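Phytochrome Response Regulator RcpA (Tolypothrix sp. PCC 7601, PDB 1K68) probably relays phytochrome light signals as a CheY-like response regulator, switched by phosphorylation of an aspartate beside a bound magnesium ion. Local coordinates at residues E39-L44 / L74-S79. Residues are numbered along the deposited sequence; the frame is centred on the assembly and turned at random.
Sequences EAMAYL and LAEIKS
M41 packs on E76 and I77, and L44 on I77, across two nearly parallel helices; the axes of the two short segments come within 11.0 Å, at 17°. At E76 the evidence is a methyl-to-chain contact: M41 CE lies 3.4 Å from E76 CB, and E76 OE1 comes equally near the same methyl. M41 reaches there because its chain bends at chi2 (-54°) and again at chi3 (-74°), swinging CE across the E76 stem. OE2 of E76 is salt-bridged to K68 NZ, and OE1 meets the M41 methyl as a van der Waals neighbour. The next residue, I77, buried where E76 is partly exposed, meets both M41 and L44. Its CG1 sits 4.1 Å from M41 SD and 3.8 Å from L44 CD1. I77 CD1 presses on L44 CD1 at 3.3 Å, tighter than usual van der Waals contact, the two side chains meeting at about a right angle. With CG1 anti to its own carbonyl carbon and its chain extended at chi2, I77 carries CD1 to that meeting point. Both L44 and I77 also rest on I59 of central strand 58-60, which places the pair against one face of the CheY-like parallel sheet. Cutting M41 back to an alanine is likely to open a gap beside I77 CG1 and leave the E76 stem without its methyl neighbour. No hydrogen bond joins the segments: these helices associate through aliphatic and thioether surfaces, and the one charged group at the contact is the E76 carboxylate.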
ATOM      1  N   GLU A  39      18.552   7.959  13.504  1.00 41.82           N
ATOM      2  CA  GLU A  39      19.057   7.216  12.355  1.00 41.05           C
ATOM      3  C   GLU A  39      19.169   8.154  11.173  1.00 39.53           C
ATOM      4  O   GLU A  39      20.106   8.068  10.380  1.00 39.13           O
ATOM      5  CB  GLU A  39      18.117   6.070  11.973  1.00 43.99           C
ATOM      6  CG  GLU A  39      17.877   5.056  13.065  1.00 47.74           C
ATOM      7  CD  GLU A  39      19.148   4.675  13.783  1.00 49.56           C
ATOM      8  OE1 GLU A  39      20.121   4.268  13.108  1.00 49.01           O
ATOM      9  OE2 GLU A  39      19.164   4.786  15.025  1.00 51.26           O
ATOM     10  N   ALA A  40      18.201   9.053  11.057  1.00 37.68           N
ATOM     11  CA  ALA A  40      18.187  10.006   9.959  1.00 35.99           C
ATOM     12  C   ALA A  40      19.502  10.774   9.891  1.00 33.30           C
ATOM     13  O   ALA A  40      20.173  10.783   8.865  1.00 32.10           O
ATOM     14  CB  ALA A  40      17.018  10.976  10.127  1.00 35.65           C
ATOM     15  N   MET A  41      19.870  11.417  10.992  1.00 34.44           N
ATOM     16  CA  MET A  41      21.102  12.192  11.020  1.00 35.20           C
ATOM     17  C   MET A  41      22.349  11.325  10.854  1.00 34.88           C
ATOM     18  O   MET A  41      23.275  11.703  10.142  1.00 35.81           O
ATOM     19  CB  MET A  41      21.182  12.996  12.314  1.00 35.94           C
ATOM     20  CG  MET A  41      20.092  14.051  12.436  1.00 37.46           C
ATOM     21  SD  MET A  41      20.071  15.122  10.990  1.00 36.61           S
ATOM     22  CE  MET A  41      21.546  16.106  11.309  1.00 36.99           C
ATOM     23  N   ALA A  42      22.372  10.164  11.499  1.00 34.72           N
ATOM     24  CA  ALA A  42      23.523   9.274  11.381  1.00 35.81           C
ATOM     25  C   ALA A  42      23.739   8.907   9.912  1.00 35.24           C
ATOM     26  O   ALA A  42      24.864   8.940   9.406  1.00 34.84           O
ATOM     27  CB  ALA A  42      23.303   8.014  12.218  1.00 35.40           C
ATOM     28  N   TYR A  43      22.650   8.567   9.229  1.00 35.34           N
ATOM     29  CA  TYR A  43      22.704   8.190   7.822  1.00 33.96           C
ATOM     30  C   TYR A  43      23.200   9.344   6.954  1.00 33.51           C
ATOM     31  O   TYR A  43      24.061   9.157   6.091  1.00 32.75           O
ATOM     32  CB  TYR A  43      21.311   7.746   7.346  1.00 35.84           C
ATOM     33  CG  TYR A  43      21.275   7.147   5.956  1.00 36.76           C
ATOM     34  CD1 TYR A  43      21.223   5.765   5.769  1.00 38.61           C
ATOM     35  CD2 TYR A  43      21.304   7.962   4.825  1.00 37.72           C
ATOM     36  CE1 TYR A  43      21.201   5.212   4.487  1.00 37.54           C
ATOM     37  CE2 TYR A  43      21.283   7.419   3.542  1.00 37.36           C
ATOM     38  CZ  TYR A  43      21.232   6.047   3.381  1.00 37.17           C
ATOM     39  OH  TYR A  43      21.221   5.519   2.112  1.00 41.19           O
ATOM     40  N   LEU A  44      22.659  10.541   7.180  1.00 32.55           N
ATOM     41  CA  LEU A  44      23.051  11.702   6.385  1.00 32.12           C
ATOM     42  C   LEU A  44      24.488  12.147   6.649  1.00 33.59           C
ATOM     43  O   LEU A  44      25.148  12.675   5.757  1.00 31.84           O
ATOM     44  CB  LEU A  44      22.080  12.860   6.632  1.00 30.40           C
ATOM     45  CG  LEU A  44      20.643  12.587   6.165  1.00 28.47           C
ATOM     46  CD1 LEU A  44      19.709  13.719   6.612  1.00 28.17           C
ATOM     47  CD2 LEU A  44      20.629  12.438   4.653  1.00 27.76           C
ATOM     48  N   LEU A  74      15.365  18.797  10.535  1.00 29.64           N
ATOM     49  CA  LEU A  74      15.354  19.866   9.543  1.00 28.66           C
ATOM     50  C   LEU A  74      16.353  20.955   9.890  1.00 27.77           C
ATOM     51  O   LEU A  74      17.176  21.341   9.065  1.00 28.42           O
ATOM     52  CB  LEU A  74      13.954  20.482   9.436  1.00 28.52           C
ATOM     53  CG  LEU A  74      13.814  21.733   8.559  1.00 27.71           C
ATOM     54  CD1 LEU A  74      14.171  21.404   7.118  1.00 25.68           C
ATOM     55  CD2 LEU A  74      12.375  22.262   8.649  1.00 27.03           C
ATOM     56  N   ALA A  75      16.275  21.449  11.118  1.00 30.56           N
ATOM     57  CA  ALA A  75      17.168  22.506  11.569  1.00 30.83           C
ATOM     58  C   ALA A  75      18.642  22.120  11.422  1.00 32.22           C
ATOM     59  O   ALA A  75      19.462  22.925  10.985  1.00 30.75           O
ATOM     60  CB  ALA A  75      16.859  22.862  13.019  1.00 32.26           C
ATOM     61  N   GLU A  76      18.978  20.885  11.777  1.00 32.39           N
ATOM     62  CA  GLU A  76      20.364  20.440  11.686  1.00 33.01           C
ATOM     63  C   GLU A  76      20.838  20.240  10.249  1.00 32.58           C
ATOM     64  O   GLU A  76      21.991  20.506   9.935  1.00 34.62           O
ATOM     65  CB  GLU A  76      20.547  19.164  12.504  1.00 33.11           C
ATOM     66  CG  GLU A  76      20.645  19.441  14.000  1.00 35.58           C
ATOM     67  CD  GLU A  76      20.451  18.202  14.845  1.00 39.13           C
ATOM     68  OE1 GLU A  76      20.966  17.131  14.465  1.00 37.32           O
ATOM     69  OE2 GLU A  76      19.783  18.305  15.900  1.00 42.31           O
ATOM     70  N   ILE A  77      19.948  19.782   9.377  1.00 31.97           N
ATOM     71  CA  ILE A  77      20.296  19.577   7.974  1.00 32.13           C
ATOM     72  C   ILE A  77      20.515  20.901   7.239  1.00 32.27           C
ATOM     73  O   ILE A  77      21.548  21.100   6.601  1.00 31.30           O
ATOM     74  CB  ILE A  77      19.184  18.799   7.237  1.00 33.21           C
ATOM     75  CG1 ILE A  77      19.176  17.339   7.682  1.00 35.66           C
ATOM     76  CG2 ILE A  77      19.396  18.870   5.742  1.00 36.06           C
ATOM     77  CD1 ILE A  77      18.030  16.549   7.079  1.00 36.42           C
ATOM     78  N   LYS A  78      19.542  21.809   7.337  1.00 31.95           N
ATOM     79  CA  LYS A  78      19.628  23.096   6.646  1.00 31.97           C
ATOM     80  C   LYS A  78      20.650  24.069   7.221  1.00 33.84           C
ATOM     81  O   LYS A  78      20.867  25.143   6.671  1.00 35.43           O
ATOM     82  CB  LYS A  78      18.249  23.762   6.594  1.00 29.33           C
ATOM     83  CG  LYS A  78      17.266  23.038   5.691  1.00 25.94           C
ATOM     84  CD  LYS A  78      17.689  23.116   4.217  1.00 24.67           C
ATOM     85  CE  LYS A  78      16.816  22.204   3.366  1.00 24.85           C
ATOM     86  NZ  LYS A  78      17.164  22.232   1.923  1.00 23.04           N
ATOM     87  N   SER A  79      21.279  23.688   8.323  1.00 36.08           N
ATOM     88  CA  SER A  79      22.291  24.532   8.943  1.00 38.18           C
ATOM     89  C   SER A  79      23.678  23.973   8.609  1.00 37.90           C
ATOM     90  O   SER A  79      24.684  24.670   8.709  1.00 39.51           O
ATOM     91  CB  SER A  79      22.090  24.566  10.463  1.00 40.85           C
ATOM     92  OG  SER A  79      22.916  25.548  11.070  1.00 45.81           O
TER